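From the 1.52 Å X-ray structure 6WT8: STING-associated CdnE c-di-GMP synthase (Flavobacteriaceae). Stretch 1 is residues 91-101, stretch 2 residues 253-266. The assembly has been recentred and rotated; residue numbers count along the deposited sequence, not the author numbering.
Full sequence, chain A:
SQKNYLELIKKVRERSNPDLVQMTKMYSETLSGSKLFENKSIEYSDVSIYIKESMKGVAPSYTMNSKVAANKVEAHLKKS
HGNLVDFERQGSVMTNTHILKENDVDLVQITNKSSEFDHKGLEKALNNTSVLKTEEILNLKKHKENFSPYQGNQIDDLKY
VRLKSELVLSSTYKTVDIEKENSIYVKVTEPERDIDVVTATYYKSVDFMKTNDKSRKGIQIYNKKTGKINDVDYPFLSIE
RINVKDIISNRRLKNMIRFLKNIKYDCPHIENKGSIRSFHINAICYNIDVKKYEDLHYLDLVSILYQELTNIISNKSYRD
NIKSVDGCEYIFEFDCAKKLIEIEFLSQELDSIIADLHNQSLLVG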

ATOM      1  N   GLY A  91       0.989  -0.981  -5.561  1.00 14.24           N
ATOM      2  CA  GLY A  91       2.174  -1.029  -4.697  1.00 13.66           C
ATOM      3  C   GLY A  91       2.259   0.174  -3.746  1.00 14.41           C
ATOM      4  O   GLY A  91       1.652   1.201  -3.964  1.00 15.44           O
ATOM      5  N   SER A  92       3.021   0.015  -2.668  1.00 14.58           N
ATOM      6  CA  SER A  92       3.178   1.094  -1.703  1.00 13.07           C
ATOM      7  C   SER A  92       3.831   2.337  -2.306  1.00 13.42           C
ATOM      8  O   SER A  92       3.637   3.441  -1.794  1.00 13.38           O
ATOM      9  CB  SER A  92       3.988   0.627  -0.504  1.00 14.41           C
ATOM     10  OG  SER A  92       5.233   0.198  -0.903  1.00 18.52           O
ATOM     11  N   VAL A  93       4.564   2.215  -3.425  1.00 13.86           N
ATOM     12  CA  VAL A  93       5.138   3.397  -4.043  1.00 13.81           C
ATOM     13  C   VAL A  93       4.026   4.330  -4.511  1.00 14.34           C
ATOM     14  O   VAL A  93       4.186   5.550  -4.491  1.00 16.56           O
ATOM     15  CB  VAL A  93       6.107   2.977  -5.173  1.00 14.44           C
ATOM     16  CG1 VAL A  93       6.574   4.225  -5.929  1.00 16.22           C
ATOM     17  CG2 VAL A  93       7.343   2.226  -4.593  1.00 14.37           C
HETATM   18  N   MSE A  94       2.841   3.775  -4.819  1.00 13.74           N
HETATM   19  CA  MSE A  94       1.748   4.634  -5.264  1.00 13.85           C
HETATM   20  C   MSE A  94       1.080   5.486  -4.181  1.00 16.19           C
HETATM   21  O   MSE A  94       0.322   6.401  -4.499  1.00 18.62           O
HETATM   22  CB  MSE A  94       0.646   3.801  -5.944  1.00 14.40           C
HETATM   23  CG  MSE A  94       1.086   3.286  -7.314  1.00 15.04           C
HETATM   24 SE   MSE A  94       1.497   4.700  -8.604  0.62 17.75          SE
HETATM   25  CE  MSE A  94      -0.255   5.348  -8.894  1.00 24.22           C
ATOM     26  N   THR A  95       1.360   5.185  -2.918  1.00 13.98           N
ATOM     27  CA  THR A  95       1.010   6.092  -1.809  1.00 13.14           C
ATOM     28  C   THR A  95       2.229   6.730  -1.193  1.00 14.57           C
ATOM     29  O   THR A  95       2.116   7.390  -0.142  1.00 14.45           O
ATOM     30  CB  THR A  95       0.232   5.323  -0.735  1.00 13.08           C
ATOM     31  OG1 THR A  95       0.928   4.135  -0.386  1.00 15.14           O
ATOM     32  CG2 THR A  95      -1.185   4.894  -1.235  1.00 17.16           C
ATOM     33  N   ASN A  96       3.412   6.505  -1.776  1.00 14.27           N
ATOM     34  CA  ASN A  96       4.678   6.954  -1.206  1.00 12.54           C
ATOM     35  C   ASN A  96       4.837   6.488   0.227  1.00 15.83           C
ATOM     36  O   ASN A  96       5.429   7.225   1.058  1.00 17.49           O
ATOM     37  CB  ASN A  96       4.821   8.491  -1.274  1.00 13.37           C
ATOM     38  CG  ASN A  96       6.241   8.936  -0.969  1.00 13.97           C
ATOM     39  OD1 ASN A  96       7.202   8.210  -1.323  1.00 15.73           O
ATOM     40  ND2 ASN A  96       6.403  10.109  -0.261  1.00 16.55           N
ATOM     41  N   THR A  97       4.358   5.262   0.538  1.00 13.39           N
ATOM     42  CA  THR A  97       4.554   4.738   1.886  1.00 14.34           C
ATOM     43  C   THR A  97       5.611   3.655   1.917  1.00 14.09           C
ATOM     44  O   THR A  97       5.765   2.973   2.931  1.00 13.96           O
ATOM     45  CB  THR A  97       3.241   4.238   2.485  1.00 13.05           C
ATOM     46  OG1 THR A  97       2.634   3.312   1.570  1.00 14.38           O
ATOM     47  CG2 THR A  97       2.327   5.459   2.744  1.00 16.29           C
ATOM     48  N   HIS A  98       6.356   3.488   0.826  1.00 13.85           N
ATOM     49  CA  HIS A  98       7.501   2.598   0.877  1.00 14.91           C
ATOM     50  C   HIS A  98       8.628   3.229   1.699  1.00 14.00           C
ATOM     51  O   HIS A  98       8.701   4.440   1.884  1.00 14.38           O
ATOM     52  CB  HIS A  98       8.000   2.269  -0.542  1.00 13.22           C
ATOM     53  CG  HIS A  98       8.382   3.476  -1.355  1.00 12.94           C
ATOM     54  ND1 HIS A  98       7.523   4.517  -1.569  1.00 14.12           N
ATOM     55  CD2 HIS A  98       9.508   3.758  -2.067  1.00 13.91           C
ATOM     56  CE1 HIS A  98       8.107   5.427  -2.333  1.00 15.33           C
ATOM     57  NE2 HIS A  98       9.292   4.969  -2.684  1.00 15.13           N
ATOM     58  N   ILE A  99       9.548   2.383   2.187  1.00 13.66           N
ATOM     59  CA  ILE A  99      10.685   2.861   2.973  1.00 13.18           C
ATOM     60  C   ILE A  99      12.022   2.403   2.407  1.00 13.93           C
ATOM     61  O   ILE A  99      13.080   2.703   3.006  1.00 15.74           O
ATOM     62  CB  ILE A  99      10.586   2.458   4.463  1.00 15.30           C
ATOM     63  CG1 ILE A  99      10.542   0.966   4.612  1.00 14.54           C
ATOM     64  CG2 ILE A  99       9.331   3.090   5.090  1.00 15.29           C
ATOM     65  CD1 ILE A  99      11.052   0.467   6.027  1.00 17.50           C
ATOM     66  N   LEU A 100      12.022   1.710   1.265  1.00 13.54           N
ATOM     67  CA  LEU A 100      13.283   1.340   0.611  1.00 15.59           C
ATOM     68  C   LEU A 100      13.378   2.017  -0.747  1.00 14.92           C
ATOM     69  O   LEU A 100      12.440   1.929  -1.548  1.00 16.43           O
ATOM     70  CB  LEU A 100      13.410  -0.184   0.418  1.00 15.08           C
ATOM     71  CG  LEU A 100      13.130  -1.078   1.620  1.00 19.54           C
ATOM     72  CD1 LEU A 100      13.262  -2.578   1.272  1.00 22.35           C
ATOM     73  CD2 LEU A 100      14.021  -0.715   2.770  1.00 22.66           C
ATOM     74  N   LYS A 101      14.545   2.625  -1.034  1.00 16.61           N
ATOM     75  CA  LYS A 101      14.704   3.280  -2.326  1.00 15.68           C
ATOM     76  C   LYS A 101      14.567   2.302  -3.489  1.00 16.42           C
ATOM     77  O   LYS A 101      14.290   2.764  -4.589  1.00 19.21           O
ATOM     78  CB  LYS A 101      16.086   3.967  -2.406  1.00 18.15           C
ATOM     79  CG  LYS A 101      17.288   3.019  -2.219  1.00 17.00           C
ATOM     80  CD  LYS A 101      18.598   3.827  -1.964  1.00 18.69           C
ATOM     81  CE  LYS A 101      19.794   2.856  -1.966  1.00 22.64           C
ATOM     82  NZ  LYS A 101      19.823   1.912  -0.838  1.00 24.40           N
ATOM     83  N   LEU A 253      -0.960  10.826   8.341  1.00 14.73           N
ATOM     84  CA  LEU A 253      -1.148   9.366   8.327  1.00 13.23           C
ATOM     85  C   LEU A 253       0.048   8.675   7.697  1.00 13.69           C
ATOM     86  O   LEU A 253       0.553   7.681   8.243  1.00 14.14           O
ATOM     87  CB  LEU A 253      -2.425   9.010   7.542  1.00 12.73           C
ATOM     88  CG  LEU A 253      -2.581   7.520   7.229  1.00 13.21           C
ATOM     89  CD1 LEU A 253      -2.758   6.768   8.539  1.00 15.68           C
ATOM     90  CD2 LEU A 253      -3.803   7.326   6.320  1.00 15.83           C
ATOM     91  N   LYS A 254       0.489   9.144   6.544  1.00 12.23           N
ATOM     92  CA  LYS A 254       1.620   8.468   5.878  1.00 11.79           C
ATOM     93  C   LYS A 254       2.894   8.541   6.708  1.00 13.77           C
ATOM     94  O   LYS A 254       3.696   7.575   6.702  1.00 13.16           O
ATOM     95  CB  LYS A 254       1.887   9.062   4.501  1.00 11.46           C
ATOM     96  CG  LYS A 254       0.743   8.709   3.538  1.00 13.03           C
ATOM     97  CD  LYS A 254       1.048   9.392   2.164  1.00 14.03           C
ATOM     98  CE  LYS A 254      -0.094   9.261   1.198  1.00 13.72           C
ATOM     99  NZ  LYS A 254       0.290   9.727  -0.175  1.00 17.04           N
ATOM    100  N   ASN A 255       3.107   9.641   7.433  1.00 14.36           N
ATOM    101  CA  ASN A 255       4.277   9.712   8.299  1.00 13.30           C
ATOM    102  C   ASN A 255       4.226   8.619   9.364  1.00 13.49           C
ATOM    103  O   ASN A 255       5.247   7.965   9.647  1.00 14.68           O
ATOM    104  CB  ASN A 255       4.353  11.096   8.960  1.00 17.00           C
ATOM    105  CG  ASN A 255       4.604  12.198   7.951  1.00 18.42           C
ATOM    106  OD1 ASN A 255       5.283  11.992   6.930  1.00 20.00           O
ATOM    107  ND2 ASN A 255       4.138  13.406   8.276  1.00 18.73           N
HETATM  108  N   MSE A 256       3.025   8.334   9.902  1.00 12.57           N
HETATM  109  CA  MSE A 256       2.896   7.251  10.912  1.00 11.89           C
HETATM  110  C   MSE A 256       3.159   5.895  10.264  1.00 12.64           C
HETATM  111  O   MSE A 256       3.839   5.026  10.869  1.00 13.59           O
HETATM  112  CB  MSE A 256       1.518   7.228  11.598  1.00 16.60           C
HETATM  113  CG  MSE A 256       1.408   8.442  12.474  1.00 15.65           C
HETATM  114 SE   MSE A 256      -0.203   8.326  13.685  1.00 29.74          SE
HETATM  115  CE  MSE A 256      -1.572   7.742  12.330  1.00 18.15           C
ATOM    116  N   ILE A 257       2.654   5.688   9.043  1.00 12.62           N
ATOM    117  CA  ILE A 257       2.858   4.387   8.393  1.00 12.04           C
ATOM    118  C   ILE A 257       4.348   4.141   8.166  1.00 10.24           C
ATOM    119  O   ILE A 257       4.885   3.042   8.450  1.00 13.41           O
ATOM    120  CB  ILE A 257       2.083   4.367   7.075  1.00 11.40           C
ATOM    121  CG1 ILE A 257       0.589   4.216   7.411  1.00 13.18           C
ATOM    122  CG2 ILE A 257       2.545   3.153   6.175  1.00 12.33           C
ATOM    123  CD1 ILE A 257      -0.352   4.415   6.218  1.00 12.84           C
ATOM    124  N   ARG A 258       5.033   5.144   7.572  1.00 10.69           N
ATOM    125  CA  ARG A 258       6.455   4.959   7.261  1.00 11.38           C
ATOM    126  C   ARG A 258       7.260   4.781   8.540  1.00 12.73           C
ATOM    127  O   ARG A 258       8.215   4.008   8.563  1.00 12.83           O
ATOM    128  CB  ARG A 258       6.953   6.154   6.430  1.00 13.63           C
ATOM    129  CG  ARG A 258       6.307   6.142   5.028  1.00 14.63           C
ATOM    130  CD  ARG A 258       6.955   7.170   4.080  1.00 17.99           C
ATOM    131  NE  ARG A 258       6.654   8.492   4.588  1.00 20.77           N
ATOM    132  CZ  ARG A 258       5.832   9.401   4.049  1.00 15.68           C
ATOM    133  NH1 ARG A 258       5.177   9.315   2.871  1.00 15.46           N
ATOM    134  NH2 ARG A 258       5.668  10.512   4.714  1.00 17.55           N
ATOM    135  N   PHE A 259       6.918   5.537   9.595  1.00 11.64           N
ATOM    136  CA  PHE A 259       7.610   5.371  10.876  1.00 13.04           C
ATOM    137  C   PHE A 259       7.481   3.953  11.379  1.00 11.95           C
ATOM    138  O   PHE A 259       8.483   3.326  11.713  1.00 12.28           O
ATOM    139  CB  PHE A 259       7.014   6.356  11.887  1.00 12.32           C
ATOM    140  CG  PHE A 259       7.588   6.267  13.267  1.00 13.13           C
ATOM    141  CD1 PHE A 259       8.884   6.596  13.506  1.00 14.23           C
ATOM    142  CD2 PHE A 259       6.788   5.971  14.311  1.00 17.02           C
ATOM    143  CE1 PHE A 259       9.429   6.524  14.815  1.00 14.57           C
ATOM    144  CE2 PHE A 259       7.309   5.907  15.605  1.00 22.49           C
ATOM    145  CZ  PHE A 259       8.625   6.223  15.852  1.00 18.30           C
ATOM    146  N   LEU A 260       6.252   3.412  11.430  1.00 11.54           N
ATOM    147  CA  LEU A 260       6.122   2.050  11.986  1.00 12.04           C
ATOM    148  C   LEU A 260       6.841   1.022  11.110  1.00 12.96           C
ATOM    149  O   LEU A 260       7.413   0.047  11.614  1.00 13.97           O
ATOM    150  CB  LEU A 260       4.642   1.655  12.136  1.00 16.60           C
ATOM    151  CG  LEU A 260       3.821   2.112  13.318  1.00 24.87           C
ATOM    152  CD1 LEU A 260       2.551   1.184  13.345  1.00 21.65           C
ATOM    153  CD2 LEU A 260       4.600   1.997  14.637  1.00 24.32           C
ATOM    154  N   LYS A 261       6.804   1.200   9.775  1.00 11.67           N
ATOM    155  CA  LYS A 261       7.535   0.288   8.887  1.00 12.78           C
ATOM    156  C   LYS A 261       9.029   0.330   9.174  1.00 11.48           C
ATOM    157  O   LYS A 261       9.687  -0.719   9.221  1.00 13.92           O
ATOM    158  CB  LYS A 261       7.259   0.642   7.425  1.00 12.18           C
ATOM    159  CG  LYS A 261       5.887   0.231   6.926  1.00 13.75           C
ATOM    160  CD  LYS A 261       5.840   0.545   5.428  1.00 19.00           C
ATOM    161  CE  LYS A 261       4.526   0.282   4.835  1.00 22.34           C
ATOM    162  NZ  LYS A 261       4.770   0.333   3.322  1.00 17.18           N
ATOM    163  N   ASN A 262       9.577   1.520   9.425  1.00 12.02           N
ATOM    164  CA  ASN A 262      10.999   1.621   9.740  1.00 12.55           C
ATOM    165  C   ASN A 262      11.294   0.967  11.079  1.00 15.60           C
ATOM    166  O   ASN A 262      12.332   0.313  11.230  1.00 14.59           O
ATOM    167  CB  ASN A 262      11.425   3.111   9.762  1.00 13.26           C
ATOM    168  CG  ASN A 262      11.891   3.590   8.364  1.00 13.30           C
ATOM    169  OD1 ASN A 262      12.859   3.044   7.830  1.00 15.72           O
ATOM    170  ND2 ASN A 262      11.195   4.555   7.757  1.00 14.10           N
ATOM    171  N   ILE A 263      10.463   1.227  12.096  1.00 12.93           N
ATOM    172  CA  ILE A 263      10.691   0.590  13.404  1.00 12.18           C
ATOM    173  C   ILE A 263      10.670  -0.924  13.250  1.00 14.31           C
ATOM    174  O   ILE A 263      11.520  -1.628  13.796  1.00 15.29           O
ATOM    175  CB  ILE A 263       9.631   1.035  14.426  1.00 16.16           C
ATOM    176  CG1 ILE A 263       9.710   2.532  14.699  1.00 16.43           C
ATOM    177  CG2 ILE A 263       9.712   0.241  15.744  1.00 16.68           C
ATOM    178  CD1 ILE A 263      11.038   3.079  14.936  1.00 23.40           C
ATOM    179  N   LYS A 264       9.696  -1.450  12.492  1.00 14.71           N
ATOM    180  CA  LYS A 264       9.652  -2.908  12.334  1.00 14.08           C
ATOM    181  C   LYS A 264      10.920  -3.436  11.646  1.00 12.47           C
ATOM    182  O   LYS A 264      11.490  -4.498  12.022  1.00 16.30           O
ATOM    183  CB  LYS A 264       8.402  -3.304  11.526  1.00 13.58           C
ATOM    184  CG  LYS A 264       8.161  -4.824  11.646  1.00 15.03           C
ATOM    185  CD  LYS A 264       6.754  -5.199  11.092  1.00 18.21           C
ATOM    186  CE  LYS A 264       6.704  -5.080   9.566  1.00 19.59           C
ATOM    187  NZ  LYS A 264       7.253  -6.326   8.871  1.00 20.38           N
ATOM    188  N   TYR A 265      11.382  -2.712  10.631  1.00 14.00           N
ATOM    189  CA  TYR A 265      12.510  -3.139   9.828  1.00 12.69           C
ATOM    190  C   TYR A 265      13.769  -3.236  10.675  1.00 16.27           C
ATOM    191  O   TYR A 265      14.500  -4.216  10.576  1.00 20.10           O
ATOM    192  CB  TYR A 265      12.684  -2.166   8.647  1.00 16.40           C
ATOM    193  CG  TYR A 265      13.608  -2.691   7.564  1.00 17.51           C
ATOM    194  CD1 TYR A 265      14.996  -2.544   7.646  1.00 19.81           C
ATOM    195  CD2 TYR A 265      13.068  -3.323   6.446  1.00 21.50           C
ATOM    196  CE1 TYR A 265      15.810  -3.042   6.625  1.00 23.54           C
ATOM    197  CE2 TYR A 265      13.891  -3.808   5.402  1.00 22.45           C
ATOM    198  CZ  TYR A 265      15.240  -3.650   5.524  1.00 22.01           C
ATOM    199  OH  TYR A 265      16.059  -4.165   4.521  1.00 27.33           O
ATOM    200  N   ASP A 266      13.957  -2.279  11.592  1.00 16.52           N
ATOM    201  CA  ASP A 266      15.157  -2.203  12.427  1.00 18.61           C
ATOM    202  C   ASP A 266      15.022  -2.981  13.723  1.00 21.35           C
ATOM    203  O   ASP A 266      16.005  -3.107  14.467  1.00 25.03           O
ATOM    204  CB  ASP A 266      15.455  -0.722  12.716  1.00 18.55           C
ATOM    205  CG  ASP A 266      16.073   0.003  11.504  1.00 23.33           C
ATOM    206  OD1 ASP A 266      16.738  -0.661  10.734  1.00 26.21           O
ATOM    207  OD2 ASP A 266      15.827   1.222  11.388  1.00 29.55           O
TER
HETATM  208  O   HOH W   1       6.313  -1.155   1.297  1.00 22.43           O
HETATM  209  O   HOH W   2       4.185  11.495   1.036  1.00 23.34           O
HETATM  210  O   HOH W   3       2.181   0.922   2.680  1.00 21.11           O
HETATM  211  O   HOH W   4      14.209   3.424   5.478  1.00 17.57           O

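Carbonyls that a loop leaves without internal partners need donors from outside it, and a neighbouring helix can supply them from long basic side chains. The contact between residues 91-101 and 253-266 of this c-di-GMP synthase is a clear example. The helix spends its own amides on i to i-4 bonds, so its side chains do the reaching. After G91 comes a 3-10 segment, residues 92-95, and the chain turns so that T97 and R258 approach to 5.7 Å between their CA atoms.

Three successive carbonyls are then claimed by three helix cations. K254 NZ donates to T95 O at 3.0 Å, R258 NH1 to N96 O at 2.8 Å, and K261 NZ to T97 O at 2.8 Å. The arginine bond is nearly straight, at 171°, as suits an acceptor near the guanidinium plane, at its edge. The spacing of four and three residues keeps these donors along one side of the helix.

Water takes up further donors and acceptors, while K254 NZ, R258 NE and NH2, and K261 NZ also have partners elsewhere in the structure. N96 ND2 and R258 NH1 lie 3.5 Å apart, but both are donors; instead of bonding to each other, they share water 2, which accepts from each. K261 NZ likewise donates to water 1, which also bonds S92 OG, and to water 3, which also bonds T97 OG1. T97 OG1 and T95 OG1 are also hydrogen-bonded, 2.7 Å apart. Farther along, water 4 donates to both I99 O and N262 OD1, joining two acceptors that could not bond directly.

Between and beyond these polar links, carbon packs on carbon. T97 CG2 rests 3.7 Å from K254 CG, so the lysine's aliphatic stem contributes as well as its charge. I99, whose CA-to-CB bond points toward the helix, has the largest area covered by it: its CD1 reaches Y265 CB at 4.1 Å, while L100 CD2 meets Y265 CE2 at 4.1 Å.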